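Local coordinates for putative phosphoglycolate phosphatase (Lactobacillus delbrueckii, PDB 2HI0), which probably hydrolyses phosphoglycolate, releasing its phosphate group, as a phosphatase of the haloacid dehalogenase superfamily, at residues T23-Y28 with K98-D103; H37-T40 with N46-G49; R58-E63 with E83-T88. All coordinates share one frame; numbering follows the deposited sequence.

Contact 1: residues T23-Y28 with K98-D103; sequences TSALNY and KPYYAD
Tyr28 and Tyr100 carry the aromatic part of this contact as an offset stack, with ring centroids 3.9 Å apart and planes inclined by only 13°. The tightest approach is CE2 of Tyr28 to CD1 of Tyr100, at 3.3 Å. The overlap is unequal: CE1 of Tyr100 lies over the centre of the Tyr28 ring, whereas CD2 of Tyr28 sits nearer the rim of the Tyr100 face. Although the faces are nearly parallel, the two side chains run across each other at about a right angle. In each tyrosine CG lies anti to the backbone N (chi1 180° in Tyr28, -174° in Tyr100), which carries both rings out from their helices into the interface, where they overlap. A CH-pi contact joins the stack, as Tyr28 CB stands over the Tyr100 face, 4.2 Å from the ring centroid.

The helices concerned, 19-32 and 87-103, belong to the helical cap that haloacid dehalogenase phosphatases of this type insert beside the Rossmann-like core. Their local axes pass 9.2 Å apart and run roughly antiparallel.

Ala25 supplies the apolar part. Its methyl CB fits between two aromatic edges, 3.7 Å from Tyr100 CD2 and 3.9 Å from Tyr101 CD1, and close to the plane of each ring. Tyr101 then turns from the interface toward the core, where its OH is hydrogen-bonded to Lys135 NZ. Tyr100 also stacks with the ring of His104, just beyond the segment.

Contact 2: residues H37-T40 with N46-G49; sequences HDFT and NFFG
Phe39 and Phe47 meet in a T-shaped (edge-to-face) aromatic pair inside the helical cap of this haloacid dehalogenase-fold protein, where the loop after helix 19-32 leads into helix 41-47. The evidence is geometric: the ring planes stand at 84° and the centroids are 5.1 Å apart. Phe39 offers a face and Phe47 an edge. CE2 of Phe47 is the leading atom, lying 3.7 Å from Phe39 CD1, with its neighbour CZ 3.8 Å from Phe39 CE1. The edge therefore addresses the CD1-CE1 side of the Phe39 ring and not its middle, so the T is displaced toward the rim.

The backbones are well separated, CA of Phe39 and CA of Phe47 being 10.3 Å apart, and the side chains bridge the difference. Each phenylalanine carries CG opposite its own carbonyl carbon and beside its backbone N (chi1 -61° in Phe39), which directs the two rings at one another. Their second torsions differ. In Phe47, chi2 of -26° turns the ring far from the perpendicular setting and presents the CE2-CZ edge to its partner.

Helices 19-32 and 52-63 pack around the pair: Leu26 and Ala59 each touch both phenylalanines, and Phe30 makes a further edge-to-face contact with Phe39. Both rings are buried. The loop is anchored where Thr40 takes the N-cap position of helix 41-47. Its side chain caps a backbone N in the first turn, while its own backbone N is hydrogen-bonded to Asp43 OD2, an exchange consistent with a capping box. At the far end of that helix, Asn46 ND2 bonds back to the carbonyl O of Glu42.

Contact 3: residues R58-E63 with E83-T88; sequences RALAYE and EAVTQT. Unlike the reference sequence in segment 83-88: Thr88 (reference Ala).
The peptide unit joining Leu60 to Ala61 is the flat group of this contact, and Val85 CG2 lies over one of its faces, about 3.4 Å above the plane. The same methyl is 3.7 Å from Leu60 C and 3.5 Å from Ala61 N. No aromatic ring takes part across the two segments. In the helical cap, this is where the loop ahead of helix 87-103 packs against the last turns of helix 52-63.

Both branches of Val85 touch Leu60 CB, and CG2 extends on to Ala61. CG1 points opposite the backbone N (chi1 178°) and reaches Leu60, coming within 3.9 Å of CB and, more loosely, 4.2 Å of CD1. CG2 also stands 3.9 Å from Leu60 CB, and is 4.1 Å from Ala61 CB. No hydrogen bond crosses; the contact is van der Waals packing of the valine methyls on a peptide plane and on aliphatic carbons.

Phe74 and Pro82 also touch Ala61, while Phe30 of helix 19-32 lies against Leu60. Beyond Val85, Thr86 occupies the N-cap of helix 87-103, with OG1 hydrogen-bonded to Glu89 N. Next to it, Gln87 ties the new helix to helix 52-63 by a hydrogen bond from its side-chain NE2 to Thr57 OG1.

Overall arrangement
Helix 19-32 joins all three sites. From the 23-28 segment, Asn27 OD1 lies 2.9 Å from Phe39 N, a probable hydrogen bond that fixes the loop of contact 2. Leu26 CD2 packs 3.9 Å from Ala59 CB in the 58-63 segment. Contacts 2 and 3, with centres about 13 Å apart, are tied by Arg58 NH1, which is 3.0 Å from Phe47 O. Contacts 1 and 3 share helix 87-103, though their centres lie about 18 Å apart. The sodium ion at Asp10, Asp12 and Asp190 marks a DxDx(T/V)-type motif, consistent with a haloacid dehalogenase active site; contacts 1 and 2 stand back from it, the Tyr101 side chain at about 11 Å and that of Phe47 at about 12 Å.

Contact 1: residues T23-Y28 with K98-D103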
loop_
_atom_site.group_PDB
_atom_site.type_symbol
_atom_site.label_atom_id
_atom_site.label_comp_id
_atom_site.label_asym_id
_atom_site.label_seq_id
_atom_site.Cartn_x
_atom_site.Cartn_y
_atom_site.Cartn_z
ATOM N N THR A 23 -7.466 -3.303 -10.791
ATOM C CA THR A 23 -8.297 -2.679 -11.825
ATOM C C THR A 23 -9.350 -3.669 -12.295
ATOM O O THR A 23 -10.517 -3.363 -12.342
ATOM C CB THR A 23 -7.395 -2.174 -12.984
ATOM O OG1 THR A 23 -6.526 -1.147 -12.483
ATOM C CG2 THR A 23 -8.217 -1.574 -14.112
ATOM N N SER A 24 -8.915 -4.876 -12.643
ATOM C CA SER A 24 -9.827 -5.915 -13.088
ATOM C C SER A 24 -10.888 -6.225 -12.021
ATOM O O SER A 24 -12.080 -6.364 -12.324
ATOM C CB SER A 24 -9.026 -7.175 -13.434
ATOM O OG SER A 24 -9.892 -8.166 -13.938
ATOM N N ALA A 25 -10.465 -6.364 -10.764
ATOM C CA ALA A 25 -11.369 -6.698 -9.675
ATOM C C ALA A 25 -12.333 -5.541 -9.385
ATOM O O ALA A 25 -13.521 -5.756 -9.130
ATOM C CB ALA A 25 -10.589 -7.089 -8.430
ATOM N N LEU A 26 -11.846 -4.296 -9.410
ATOM C CA LEU A 26 -12.707 -3.125 -9.191
ATOM C C LEU A 26 -13.763 -3.040 -10.288
ATOM O O LEU A 26 -14.934 -2.811 -10.011
ATOM C CB LEU A 26 -11.957 -1.757 -9.073
ATOM C CG LEU A 26 -12.729 -0.573 -8.421
ATOM C CD1 LEU A 26 -13.123 -0.905 -6.991
ATOM C CD2 LEU A 26 -11.822 0.669 -8.494
ATOM N N ASN A 27 -13.350 -3.177 -11.536
ATOM C CA ASN A 27 -14.283 -3.122 -12.635
ATOM C C ASN A 27 -15.320 -4.243 -12.582
ATOM O O ASN A 27 -16.509 -4.008 -12.811
ATOM C CB ASN A 27 -13.577 -3.122 -13.992
ATOM C CG ASN A 27 -12.958 -1.774 -14.341
ATOM O OD1 ASN A 27 -13.466 -0.722 -13.954
ATOM N ND2 ASN A 27 -11.839 -1.810 -15.065
ATOM N N TYR A 28 -14.876 -5.457 -12.212
ATOM C CA TYR A 28 -15.805 -6.577 -11.973
ATOM C C TYR A 28 -16.896 -6.241 -10.945
ATOM O O TYR A 28 -18.083 -6.443 -11.182
ATOM C CB TYR A 28 -15.047 -7.839 -11.557
ATOM C CG TYR A 28 -15.974 -9.036 -11.294
ATOM C CD1 TYR A 28 -16.349 -9.888 -12.329
ATOM C CD2 TYR A 28 -16.409 -9.306 -10.036
ATOM C CE1 TYR A 28 -17.183 -10.953 -12.086
ATOM C CE2 TYR A 28 -17.259 -10.353 -9.780
ATOM C CZ TYR A 28 -17.636 -11.188 -10.819
ATOM O OH TYR A 28 -18.448 -12.271 -10.588
ATOM N N LYS A 98 -14.186 -7.513 -2.276
ATOM C CA LYS A 98 -13.211 -8.123 -1.360
ATOM C C LYS A 98 -12.949 -9.608 -1.667
ATOM O O LYS A 98 -11.823 -10.024 -1.889
ATOM C CB LYS A 98 -13.626 -7.885 0.091
ATOM C CG LYS A 98 -13.474 -6.420 0.470
ATOM C CD LYS A 98 -13.576 -6.155 1.980
ATOM C CE LYS A 98 -12.685 -7.096 2.810
ATOM N NZ LYS A 98 -12.447 -6.575 4.194
ATOM N N PRO A 99 -13.990 -10.417 -1.732
ATOM C CA PRO A 99 -13.753 -11.827 -2.060
ATOM C C PRO A 99 -13.263 -12.049 -3.491
ATOM O O PRO A 99 -12.366 -12.890 -3.736
ATOM C CB PRO A 99 -15.115 -12.483 -1.859
ATOM C CG PRO A 99 -16.084 -11.370 -1.892
ATOM C CD PRO A 99 -15.409 -10.135 -1.435
ATOM N N TYR A 100 -13.783 -11.245 -4.418
ATOM C CA TYR A 100 -13.322 -11.401 -5.806
ATOM C C TYR A 100 -11.836 -11.131 -5.919
ATOM O O TYR A 100 -11.076 -11.927 -6.472
ATOM C CB TYR A 100 -14.094 -10.513 -6.743
ATOM C CG TYR A 100 -13.720 -10.797 -8.176
ATOM C CD1 TYR A 100 -14.400 -11.789 -8.889
ATOM C CD2 TYR A 100 -12.663 -10.113 -8.809
ATOM C CE1 TYR A 100 -14.057 -12.061 -10.226
ATOM C CE2 TYR A 100 -12.317 -10.377 -10.118
ATOM C CZ TYR A 100 -13.009 -11.355 -10.823
ATOM O OH TYR A 100 -12.650 -11.609 -12.148
ATOM N N TYR A 101 -11.420 -9.986 -5.383
ATOM C CA TYR A 101 -10.007 -9.640 -5.381
ATOM C C TYR A 101 -9.130 -10.721 -4.690
ATOM O O TYR A 101 -8.099 -11.147 -5.255
ATOM C CB TYR A 101 -9.784 -8.251 -4.776
ATOM C CG TYR A 101 -8.308 -7.935 -4.787
ATOM C CD1 TYR A 101 -7.629 -7.753 -5.973
ATOM C CD2 TYR A 101 -7.606 -7.828 -3.627
ATOM C CE1 TYR A 101 -6.280 -7.475 -5.989
ATOM C CE2 TYR A 101 -6.266 -7.556 -3.627
ATOM C CZ TYR A 101 -5.591 -7.383 -4.807
ATOM O OH TYR A 101 -4.231 -7.137 -4.786
ATOM N N ALA A 102 -9.509 -11.131 -3.486
ATOM C CA ALA A 102 -8.813 -12.191 -2.787
ATOM C C ALA A 102 -8.577 -13.448 -3.653
ATOM O O ALA A 102 -7.509 -14.057 -3.607
ATOM C CB ALA A 102 -9.563 -12.573 -1.458
ATOM N N ASP A 103 -9.581 -13.827 -4.432
ATOM C CA ASP A 103 -9.492 -15.001 -5.301
ATOM C C ASP A 103 -8.840 -14.720 -6.663
ATOM O O ASP A 103 -8.630 -15.650 -7.457
ATOM C CB ASP A 103 -10.906 -15.536 -5.569
ATOM C CG ASP A 103 -11.588 -16.049 -4.308
ATOM O OD1 ASP A 103 -10.866 -16.421 -3.345
ATOM O OD2 ASP A 103 -12.839 -16.053 -4.275
#

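Contact 2: residues H37-T40 with N46-G49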
loop_
_atom_site.group_PDB
_atom_site.type_symbol
_atom_site.label_atom_id
_atom_site.label_comp_id
_atom_site.label_asym_id
_atom_site.label_seq_id
_atom_site.Cartn_x
_atom_site.Cartn_y
_atom_site.Cartn_z
ATOM N N HIS A 37 -17.829 0.645 -15.410
ATOM C CA HIS A 37 -16.811 -0.360 -15.109
ATOM C C HIS A 37 -15.688 -0.399 -16.139
ATOM O O HIS A 37 -15.234 -1.475 -16.569
ATOM C CB HIS A 37 -17.496 -1.754 -15.014
ATOM C CG HIS A 37 -18.438 -2.050 -16.133
ATOM N ND1 HIS A 37 -19.779 -1.740 -16.072
ATOM C CD2 HIS A 37 -18.234 -2.612 -17.349
ATOM C CE1 HIS A 37 -20.354 -2.102 -17.212
ATOM N NE2 HIS A 37 -19.440 -2.641 -17.999
ATOM N N ASP A 38 -15.227 0.788 -16.485
ATOM C CA ASP A 38 -14.134 0.962 -17.438
ATOM C C ASP A 38 -12.989 1.765 -16.817
ATOM O O ASP A 38 -12.348 2.550 -17.494
ATOM C CB ASP A 38 -14.661 1.689 -18.670
ATOM C CG ASP A 38 -15.247 3.077 -18.312
ATOM O OD1 ASP A 38 -15.286 3.427 -17.097
ATOM O OD2 ASP A 38 -15.655 3.809 -19.243
ATOM N N PHE A 39 -12.730 1.583 -15.523
ATOM C CA PHE A 39 -11.572 2.245 -14.895
ATOM C C PHE A 39 -10.271 1.720 -15.485
ATOM O O PHE A 39 -10.181 0.546 -15.872
ATOM C CB PHE A 39 -11.525 2.052 -13.388
ATOM C CG PHE A 39 -12.718 2.619 -12.646
ATOM C CD1 PHE A 39 -12.966 3.985 -12.637
ATOM C CD2 PHE A 39 -13.542 1.792 -11.898
ATOM C CE1 PHE A 39 -14.020 4.530 -11.903
ATOM C CE2 PHE A 39 -14.601 2.307 -11.160
ATOM C CZ PHE A 39 -14.840 3.706 -11.170
ATOM N N THR A 40 -9.290 2.619 -15.551
ATOM C CA THR A 40 -7.966 2.321 -16.062
ATOM C C THR A 40 -7.042 2.033 -14.882
ATOM O O THR A 40 -7.354 2.350 -13.728
ATOM C CB THR A 40 -7.382 3.547 -16.835
ATOM O OG1 THR A 40 -7.273 4.639 -15.922
ATOM C CG2 THR A 40 -8.305 3.988 -18.032
ATOM N N ASN A 46 -4.936 6.204 -8.320
ATOM C CA ASN A 46 -5.552 7.318 -7.571
ATOM C C ASN A 46 -6.560 6.841 -6.514
ATOM O O ASN A 46 -6.930 7.587 -5.597
ATOM C CB ASN A 46 -6.271 8.288 -8.513
ATOM C CG ASN A 46 -5.332 9.171 -9.268
ATOM O OD1 ASN A 46 -5.018 10.293 -8.831
ATOM N ND2 ASN A 46 -4.856 8.676 -10.400
ATOM N N PHE A 47 -7.053 5.619 -6.633
ATOM C CA PHE A 47 -8.038 5.149 -5.659
ATOM C C PHE A 47 -7.452 4.466 -4.445
ATOM O O PHE A 47 -7.897 4.669 -3.344
ATOM C CB PHE A 47 -9.050 4.208 -6.292
ATOM C CG PHE A 47 -9.793 4.770 -7.508
ATOM C CD1 PHE A 47 -9.989 6.129 -7.689
ATOM C CD2 PHE A 47 -10.335 3.872 -8.437
ATOM C CE1 PHE A 47 -10.653 6.588 -8.812
ATOM C CE2 PHE A 47 -11.008 4.311 -9.517
ATOM C CZ PHE A 47 -11.179 5.685 -9.703
ATOM N N PHE A 48 -6.443 3.646 -4.666
ATOM C CA PHE A 48 -5.899 2.822 -3.573
ATOM C C PHE A 48 -4.791 3.571 -2.777
ATOM O O PHE A 48 -4.339 4.628 -3.215
ATOM C CB PHE A 48 -5.475 1.472 -4.166
ATOM C CG PHE A 48 -6.650 0.598 -4.499
ATOM C CD1 PHE A 48 -7.207 -0.215 -3.524
ATOM C CD2 PHE A 48 -7.260 0.620 -5.738
ATOM C CE1 PHE A 48 -8.295 -0.981 -3.795
ATOM C CE2 PHE A 48 -8.370 -0.158 -5.994
ATOM C CZ PHE A 48 -8.878 -0.943 -5.024
ATOM N N GLY A 49 -4.433 3.057 -1.587
ATOM C CA GLY A 49 -3.443 3.656 -0.679
ATOM C C GLY A 49 -3.962 3.784 0.753
ATOM O O GLY A 49 -3.220 3.663 1.749
#

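Contact 3: residues R58-E63 with E83-T88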
loop_
_atom_site.group_PDB
_atom_site.type_symbol
_atom_site.label_atom_id
_atom_site.label_comp_id
_atom_site.label_asym_id
_atom_site.label_seq_id
_atom_site.Cartn_x
_atom_site.Cartn_y
_atom_site.Cartn_z
ATOM N N ARG A 58 -13.684 6.761 -3.273
ATOM C CA ARG A 58 -13.032 7.508 -4.352
ATOM C C ARG A 58 -13.556 7.104 -5.733
ATOM O O ARG A 58 -13.851 7.986 -6.591
ATOM C CB ARG A 58 -11.535 7.324 -4.236
ATOM C CG ARG A 58 -10.838 8.188 -3.158
ATOM C CD ARG A 58 -9.351 7.783 -3.120
ATOM N NE ARG A 58 -8.587 8.636 -2.226
ATOM C CZ ARG A 58 -7.390 8.326 -1.752
ATOM N NH1 ARG A 58 -6.872 7.121 -2.002
ATOM N NH2 ARG A 58 -6.762 9.179 -0.976
ATOM N N ALA A 59 -13.662 5.799 -5.957
ATOM C CA ALA A 59 -14.093 5.304 -7.287
ATOM C C ALA A 59 -15.532 5.701 -7.599
ATOM O O ALA A 59 -15.823 6.122 -8.713
ATOM C CB ALA A 59 -13.956 3.747 -7.403
ATOM N N LEU A 60 -16.398 5.629 -6.604
ATOM C CA LEU A 60 -17.787 6.061 -6.760
ATOM C C LEU A 60 -17.863 7.570 -7.015
ATOM O O LEU A 60 -18.658 8.021 -7.825
ATOM C CB LEU A 60 -18.646 5.656 -5.552
ATOM C CG LEU A 60 -18.969 4.177 -5.384
ATOM C CD1 LEU A 60 -19.617 3.879 -4.004
ATOM C CD2 LEU A 60 -19.919 3.707 -6.542
ATOM N N ALA A 61 -17.034 8.346 -6.318
ATOM C CA ALA A 61 -17.028 9.812 -6.526
ATOM C C ALA A 61 -16.528 10.138 -7.926
ATOM O O ALA A 61 -17.067 11.028 -8.599
ATOM C CB ALA A 61 -16.115 10.472 -5.481
ATOM N N TYR A 62 -15.498 9.414 -8.360
ATOM C CA TYR A 62 -14.966 9.615 -9.695
ATOM C C TYR A 62 -16.028 9.267 -10.746
ATOM O O TYR A 62 -16.229 10.044 -11.718
ATOM C CB TYR A 62 -13.694 8.790 -9.877
ATOM C CG TYR A 62 -12.908 9.229 -11.052
ATOM C CD1 TYR A 62 -12.251 10.447 -11.025
ATOM C CD2 TYR A 62 -12.807 8.430 -12.188
ATOM C CE1 TYR A 62 -11.485 10.883 -12.110
ATOM C CE2 TYR A 62 -12.039 8.855 -13.287
ATOM C CZ TYR A 62 -11.399 10.106 -13.237
ATOM O OH TYR A 62 -10.653 10.570 -14.299
ATOM N N GLU A 63 -16.750 8.162 -10.562
ATOM C CA GLU A 63 -17.858 7.829 -11.469
ATOM C C GLU A 63 -18.876 8.997 -11.522
ATOM O O GLU A 63 -19.421 9.323 -12.581
ATOM C CB GLU A 63 -18.589 6.561 -11.048
ATOM C CG GLU A 63 -19.785 6.211 -11.918
ATOM C CD GLU A 63 -20.620 5.043 -11.375
ATOM O OE1 GLU A 63 -20.734 4.872 -10.126
ATOM O OE2 GLU A 63 -21.206 4.327 -12.215
ATOM N N GLU A 83 -22.362 14.267 -2.335
ATOM C CA GLU A 83 -23.621 13.770 -1.837
ATOM C C GLU A 83 -24.136 12.560 -2.590
ATOM O O GLU A 83 -24.980 11.831 -2.065
ATOM C CB GLU A 83 -24.688 14.874 -1.844
ATOM C CG GLU A 83 -24.478 15.810 -0.730
ATOM C CD GLU A 83 -25.541 16.894 -0.645
ATOM O OE1 GLU A 83 -26.471 16.953 -1.510
ATOM O OE2 GLU A 83 -25.460 17.670 0.334
ATOM N N ALA A 84 -23.621 12.302 -3.790
ATOM C CA ALA A 84 -23.975 11.100 -4.543
ATOM C C ALA A 84 -23.438 9.792 -3.958
ATOM O O ALA A 84 -23.902 8.689 -4.289
ATOM C CB ALA A 84 -23.480 11.232 -5.960
ATOM N N VAL A 85 -22.402 9.900 -3.122
ATOM C CA VAL A 85 -21.684 8.727 -2.635
ATOM C C VAL A 85 -22.092 8.418 -1.190
ATOM O O VAL A 85 -21.913 9.246 -0.298
ATOM C CB VAL A 85 -20.105 8.874 -2.791
ATOM C CG1 VAL A 85 -19.388 7.644 -2.235
ATOM C CG2 VAL A 85 -19.748 9.129 -4.260
ATOM N N THR A 86 -22.546 7.196 -0.963
ATOM C CA THR A 86 -22.896 6.748 0.389
ATOM C C THR A 86 -22.064 5.547 0.837
ATOM O O THR A 86 -21.680 4.708 0.054
ATOM C CB THR A 86 -24.395 6.393 0.467
ATOM O OG1 THR A 86 -24.611 5.108 -0.116
ATOM C CG2 THR A 86 -25.179 7.468 -0.255
ATOM N N GLN A 87 -21.813 5.458 2.135
ATOM C CA GLN A 87 -21.174 4.249 2.672
ATOM C C GLN A 87 -21.974 2.956 2.528
ATOM O O GLN A 87 -21.398 1.889 2.413
ATOM C CB GLN A 87 -20.667 4.444 4.072
ATOM C CG GLN A 87 -19.586 5.514 4.139
ATOM C CD GLN A 87 -18.311 5.181 3.297
ATOM O OE1 GLN A 87 -17.766 4.092 3.440
ATOM N NE2 GLN A 87 -17.915 6.063 2.372
ATOM N N THR A 88 -23.292 3.067 2.476
ATOM C CA THR A 88 -24.101 1.922 2.187
ATOM C C THR A 88 -23.766 1.377 0.805
ATOM O O THR A 88 -23.607 0.157 0.644
ATOM C CB THR A 88 -25.602 2.282 2.315
ATOM O OG1 THR A 88 -25.876 2.685 3.662
ATOM C CG2 THR A 88 -26.530 1.121 1.942
#